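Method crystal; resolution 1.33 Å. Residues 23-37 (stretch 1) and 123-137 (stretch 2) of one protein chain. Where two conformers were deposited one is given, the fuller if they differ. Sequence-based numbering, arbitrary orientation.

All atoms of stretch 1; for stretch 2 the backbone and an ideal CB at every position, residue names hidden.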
# COMPACT_ATOMS: atom_id res chain seq x y z
N PRO D 23 12.49 -24.95 -30.21
CA PRO D 23 11.98 -25.32 -31.54
C PRO D 23 12.89 -26.20 -32.37
O PRO D 23 12.41 -26.97 -33.20
CB PRO D 23 11.74 -23.97 -32.21
CG PRO D 23 11.39 -23.09 -31.05
CD PRO D 23 12.35 -23.50 -29.98
N ASP D 24 14.20 -26.11 -32.12
CA ASP D 24 15.21 -26.91 -32.81
C ASP D 24 15.45 -28.26 -32.16
O ASP D 24 16.34 -28.99 -32.57
CB ASP D 24 16.52 -26.11 -32.85
CG ASP D 24 17.14 -25.86 -31.46
OD1 ASP D 24 16.55 -26.23 -30.41
OD2 ASP D 24 18.26 -25.32 -31.42
N GLY D 25 14.64 -28.61 -31.16
CA GLY D 25 14.75 -29.91 -30.52
C GLY D 25 15.63 -29.97 -29.29
O GLY D 25 15.66 -31.01 -28.65
N GLN D 26 16.34 -28.89 -28.92
CA GLN D 26 17.05 -28.88 -27.65
C GLN D 26 16.05 -29.22 -26.55
O GLN D 26 14.95 -28.66 -26.50
CB GLN D 26 17.67 -27.51 -27.36
CG GLN D 26 18.80 -27.07 -28.28
CD GLN D 26 19.34 -25.71 -27.87
OE1 GLN D 26 19.90 -25.54 -26.79
NE2 GLN D 26 19.19 -24.73 -28.76
N GLY D 27 16.41 -30.16 -25.67
CA GLY D 27 15.55 -30.54 -24.56
C GLY D 27 14.77 -31.82 -24.77
O GLY D 27 14.26 -32.39 -23.80
N LEU D 28 14.69 -32.30 -26.02
CA LEU D 28 14.06 -33.60 -26.27
C LEU D 28 14.84 -34.72 -25.58
O LEU D 28 16.06 -34.70 -25.56
CB LEU D 28 13.98 -33.91 -27.77
CG LEU D 28 13.04 -33.07 -28.62
CD1 LEU D 28 13.31 -33.39 -30.09
CD2 LEU D 28 11.60 -33.30 -28.27
N ARG D 29 14.12 -35.69 -25.04
CA ARG D 29 14.72 -36.84 -24.41
C ARG D 29 14.41 -38.09 -25.23
O ARG D 29 13.41 -38.15 -25.94
CB ARG D 29 14.19 -36.98 -22.99
CG ARG D 29 14.45 -35.74 -22.16
CD ARG D 29 13.97 -35.86 -20.75
NE ARG D 29 14.21 -34.61 -20.05
CZ ARG D 29 14.36 -34.49 -18.74
NH1 ARG D 29 14.31 -35.55 -17.96
NH2 ARG D 29 14.58 -33.28 -18.22
N PRO D 30 15.26 -39.13 -25.11
CA PRO D 30 15.06 -40.34 -25.90
C PRO D 30 13.70 -41.01 -25.64
O PRO D 30 13.29 -41.16 -24.49
CB PRO D 30 16.23 -41.24 -25.45
CG PRO D 30 17.25 -40.30 -24.96
CD PRO D 30 16.53 -39.16 -24.36
N GLY D 31 13.01 -41.36 -26.71
CA GLY D 31 11.72 -41.99 -26.60
C GLY D 31 10.98 -42.01 -27.92
O GLY D 31 11.45 -41.49 -28.92
N SER D 32 9.77 -42.56 -27.88
CA SER D 32 8.93 -42.66 -29.05
C SER D 32 7.48 -42.94 -28.65
O SER D 32 7.18 -43.38 -27.54
CB SER D 32 9.43 -43.74 -29.99
OG SER D 32 9.30 -44.99 -29.39
N GLY D 33 6.58 -42.69 -29.59
CA GLY D 33 5.17 -42.98 -29.43
C GLY D 33 4.44 -42.90 -30.75
O GLY D 33 4.76 -42.04 -31.58
N ASP D 34 3.45 -43.78 -30.93
CA ASP D 34 2.68 -43.78 -32.16
C ASP D 34 1.29 -43.23 -31.97
O ASP D 34 0.85 -42.99 -30.84
CB ASP D 34 2.69 -45.15 -32.85
CG ASP D 34 2.02 -46.24 -32.05
OD1 ASP D 34 1.29 -45.98 -31.09
OD2 ASP D 34 2.24 -47.42 -32.43
N VAL D 35 0.61 -43.01 -33.10
CA VAL D 35 -0.73 -42.43 -33.10
C VAL D 35 -1.71 -43.28 -32.28
O VAL D 35 -2.47 -42.74 -31.48
CB VAL D 35 -1.23 -42.20 -34.53
CG1 VAL D 35 -2.69 -41.80 -34.54
CG2 VAL D 35 -0.35 -41.16 -35.22
N ALA D 36 -1.69 -44.59 -32.47
CA ALA D 36 -2.67 -45.47 -31.82
C ALA D 36 -2.51 -45.44 -30.30
O ALA D 36 -3.51 -45.40 -29.54
CB ALA D 36 -2.59 -46.92 -32.36
N THR D 37 -1.25 -45.44 -29.85
CA THR D 37 -0.97 -45.35 -28.43
C THR D 37 -1.41 -43.98 -27.89
O THR D 37 -2.00 -43.89 -26.81
CB THR D 37 0.53 -45.57 -28.15
OG1 THR D 37 0.93 -46.84 -28.67
CG2 THR D 37 0.82 -45.49 -26.66
N UNK D 123 -2.14 -34.01 -40.12
CA UNK D 123 -0.76 -33.72 -40.52
C UNK D 123 0.13 -34.96 -40.71
O UNK D 123 1.22 -34.85 -41.30
CB UNK D 123 -0.12 -32.81 -39.47
N UNK D 124 -0.31 -36.09 -40.16
CA UNK D 124 0.36 -37.37 -40.34
C UNK D 124 -0.72 -38.44 -40.49
O UNK D 124 -1.89 -38.21 -40.14
CB UNK D 124 1.30 -37.68 -39.17
N UNK D 125 -0.33 -39.60 -41.01
CA UNK D 125 -1.22 -40.75 -41.12
C UNK D 125 -1.31 -41.49 -39.79
O UNK D 125 -0.50 -41.28 -38.86
CB UNK D 125 -0.74 -41.70 -42.22
N UNK D 126 -2.25 -42.42 -39.70
CA UNK D 126 -2.57 -43.08 -38.43
C UNK D 126 -1.55 -44.11 -37.97
O UNK D 126 -1.69 -44.67 -36.90
CB UNK D 126 -3.93 -43.76 -38.55
N UNK D 127 -0.54 -44.36 -38.80
CA UNK D 127 0.56 -45.25 -38.43
C UNK D 127 1.85 -44.52 -38.07
O UNK D 127 2.88 -45.13 -37.86
CB UNK D 127 0.84 -46.22 -39.58
N UNK D 128 1.78 -43.19 -37.93
CA UNK D 128 2.97 -42.40 -37.66
C UNK D 128 3.54 -42.68 -36.27
O UNK D 128 2.79 -42.80 -35.29
CB UNK D 128 2.65 -40.91 -37.80
N UNK D 129 4.87 -42.77 -36.21
CA UNK D 129 5.64 -42.91 -34.99
C UNK D 129 6.53 -41.68 -34.81
O UNK D 129 7.39 -41.38 -35.64
CB UNK D 129 6.48 -44.19 -35.02
N UNK D 130 6.28 -40.94 -33.73
CA UNK D 130 7.08 -39.78 -33.39
C UNK D 130 8.19 -40.21 -32.44
O UNK D 130 7.93 -40.88 -31.44
CB UNK D 130 6.22 -38.68 -32.77
N UNK D 131 9.43 -39.85 -32.79
CA UNK D 131 10.57 -40.16 -31.95
C UNK D 131 11.44 -38.94 -31.69
O UNK D 131 11.29 -37.89 -32.35
CB UNK D 131 11.41 -41.27 -32.59
N UNK D 132 12.39 -39.06 -30.76
CA UNK D 132 13.34 -37.98 -30.55
C UNK D 132 14.20 -37.70 -31.78
O UNK D 132 14.70 -36.60 -31.95
CB UNK D 132 14.24 -38.31 -29.36
N UNK D 133 14.38 -38.70 -32.64
CA UNK D 133 15.18 -38.53 -33.85
C UNK D 133 14.46 -37.87 -35.01
O UNK D 133 15.10 -37.17 -35.79
CB UNK D 133 15.69 -39.90 -34.31
N UNK D 134 13.16 -38.10 -35.17
CA UNK D 134 12.43 -37.52 -36.30
C UNK D 134 11.58 -36.29 -35.93
O UNK D 134 10.99 -35.67 -36.81
CB UNK D 134 11.53 -38.59 -36.92
N UNK D 135 11.59 -35.91 -34.66
CA UNK D 135 10.73 -34.85 -34.16
C UNK D 135 10.92 -33.55 -34.94
O UNK D 135 9.93 -32.91 -35.33
CB UNK D 135 11.00 -34.61 -32.67
N UNK D 136 12.17 -33.15 -35.15
CA UNK D 136 12.45 -31.87 -35.81
C UNK D 136 12.22 -31.89 -37.31
O UNK D 136 12.33 -30.84 -37.95
CB UNK D 136 13.90 -31.45 -35.54
N UNK D 137 11.85 -33.03 -37.89
CA UNK D 137 11.42 -33.07 -39.30
C UNK D 137 9.99 -32.57 -39.49
O UNK D 137 9.57 -32.27 -40.62
CB UNK D 137 11.53 -34.50 -39.84

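Positions 123 and 137 lie out of reach of stretch 1, which sets no preference; they are Leu-123 and Gln-137. At 124 CA-to-CB points toward stretch 1, but nothing lies within 5.5 Å of the ideal CB, so a side chain of moderate length could reach the methyls of Val-35. Val-124 does so, its CG2 4.3 Å from Val-35 CG2. Position 125 points away and opens a type I turn ending at 128; almost any residue would suit, and Glu-125 is found.

At 126 the ideal CB points sideways, 4.6 Å from Val-35 CG1. Small or polar residues would serve. Asp-126 turns its carboxylate away, while its backbone O accepts from a water that in turn accepts from Ala-36 N. Position 127 points away, free for polar residues: Asp-127.

The ideal CB of 128 lies 4.0 Å from Val-35 CG2, favouring an apolar residue. In Phe-128, CB makes that contact, and Phe-128 O accepts from Val-35 N (3.1 Å).

Positions 129 to 131 form a strand antiparallel to 32-34. At 129, paired with Asp-34, the ideal CB lies 4.5 Å from Asp-34 CB, and beta-branched or polar side chains would fit; Val-129 places CG2 3.9 Å from Asp-34 CB. The CB of 130 lies on the other face, opposite Gly-33, which offers no side chain to pack against, so many residues are possible. Leu-130 leads its end away; Leu-130 N donates to Gly-33 O and Leu-130 O accepts from Gly-33 N, both at 2.9 Å. At 131, back on the face of Ser-32, the ideal CB is 4.1 Å from Ser-32 CB, suiting serine, threonine or valine. Thr-131 sets CG2 3.7 Å from Ser-32 CB, and its OG1 accepts from the backbone N of 134.

Position 132 points toward stretch 1, near Arg-29 O, Pro-30 CA and Gly-31 N. A flat ring or a polar group could use this surface. His-132 lays one ring face against Pro-30 CA, 3.7 Å from the ring centroid, and His-132 ND1 donates a weak bond to Gly-31 O (3.3 Å), which also accepts from His-132 N (3.2 Å).

Position 133 points away: Glu-133. At 134, sideways, stretch 1 decides nothing; Asn-134 braces its own strand, ND2 donating to Val-129 O and OD1 accepting from Thr-131 N.

The ideal CB of 135 meets Leu-28 CD1 at 3.7 Å, calling for an apolar residue. Phe-135 offers a ring face to Leu-28 CD2, 3.8 Å from the centroid. Position 136 points toward Asp-24 O and Gly-25, where a compact side chain fits; Thr-136 CG2 sits 3.8 Å from Gly-25 CA.

Stretch 2, residues 123-137: LVEDDFVLTHENFTQ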
# COMPACT_ATOMS: atom_id res chain seq x y z
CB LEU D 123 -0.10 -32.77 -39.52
CG LEU D 123 -0.80 -31.42 -39.40
CD1 LEU D 123 -0.20 -30.63 -38.22
CD2 LEU D 123 -0.77 -30.64 -40.72
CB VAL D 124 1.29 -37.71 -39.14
CG1 VAL D 124 2.37 -36.65 -38.94
CG2 VAL D 124 0.50 -37.92 -37.86
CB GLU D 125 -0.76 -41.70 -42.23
CG GLU D 125 -0.65 -41.06 -43.62
CD GLU D 125 -1.97 -40.49 -44.12
OE1 GLU D 125 -3.03 -41.05 -43.82
OE2 GLU D 125 -1.94 -39.44 -44.81
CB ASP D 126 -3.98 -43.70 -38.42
CG ASP D 126 -4.18 -44.80 -39.45
OD1 ASP D 126 -3.20 -45.30 -40.05
OD2 ASP D 126 -5.36 -45.17 -39.63
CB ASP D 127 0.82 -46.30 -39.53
CG ASP D 127 1.21 -45.69 -40.87
OD1 ASP D 127 1.10 -44.45 -41.08
OD2 ASP D 127 1.62 -46.48 -41.76
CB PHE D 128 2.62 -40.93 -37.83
CG PHE D 128 3.78 -39.99 -37.62
CD1 PHE D 128 4.77 -39.85 -38.58
CD2 PHE D 128 3.86 -39.20 -36.48
CE1 PHE D 128 5.83 -38.96 -38.39
CE2 PHE D 128 4.90 -38.31 -36.29
CZ PHE D 128 5.87 -38.20 -37.25
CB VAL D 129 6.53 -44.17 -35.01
CG1 VAL D 129 7.19 -44.36 -33.67
CG2 VAL D 129 5.71 -45.39 -35.36
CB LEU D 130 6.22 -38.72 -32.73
CG LEU D 130 6.88 -37.37 -32.46
CD1 LEU D 130 7.29 -36.64 -33.76
CD2 LEU D 130 5.93 -36.52 -31.64
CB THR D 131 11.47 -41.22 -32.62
OG1 THR D 131 12.20 -40.59 -33.68
CG2 THR D 131 10.65 -42.40 -33.16
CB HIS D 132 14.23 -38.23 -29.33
CG HIS D 132 15.12 -39.41 -29.47
ND1 HIS D 132 14.66 -40.70 -29.40
CD2 HIS D 132 16.46 -39.49 -29.64
CE1 HIS D 132 15.67 -41.54 -29.54
NE2 HIS D 132 16.78 -40.83 -29.69
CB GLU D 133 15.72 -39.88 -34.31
CG GLU D 133 16.73 -40.52 -33.39
CD GLU D 133 17.32 -41.78 -33.99
OE1 GLU D 133 16.59 -42.78 -34.13
OE2 GLU D 133 18.52 -41.77 -34.36
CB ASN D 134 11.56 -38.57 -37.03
CG ASN D 134 10.35 -38.99 -36.24
OD1 ASN D 134 10.11 -38.50 -35.17
ND2 ASN D 134 9.58 -39.93 -36.77
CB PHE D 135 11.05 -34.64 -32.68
CG PHE D 135 10.10 -33.72 -31.95
CD1 PHE D 135 10.24 -32.33 -32.01
CD2 PHE D 135 9.07 -34.24 -31.18
CE1 PHE D 135 9.39 -31.51 -31.30
CE2 PHE D 135 8.21 -33.39 -30.45
CZ PHE D 135 8.37 -32.05 -30.55
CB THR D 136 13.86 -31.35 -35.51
OG1 THR D 136 14.84 -32.30 -35.98
CG2 THR D 136 14.03 -31.09 -34.01
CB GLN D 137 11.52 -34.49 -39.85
CG GLN D 137 12.94 -35.03 -39.86
CD GLN D 137 13.00 -36.49 -40.26
OE1 GLN D 137 12.08 -37.02 -40.88
NE2 GLN D 137 14.09 -37.15 -39.91
O HOH W 1 -0.23 -45.67 -34.78
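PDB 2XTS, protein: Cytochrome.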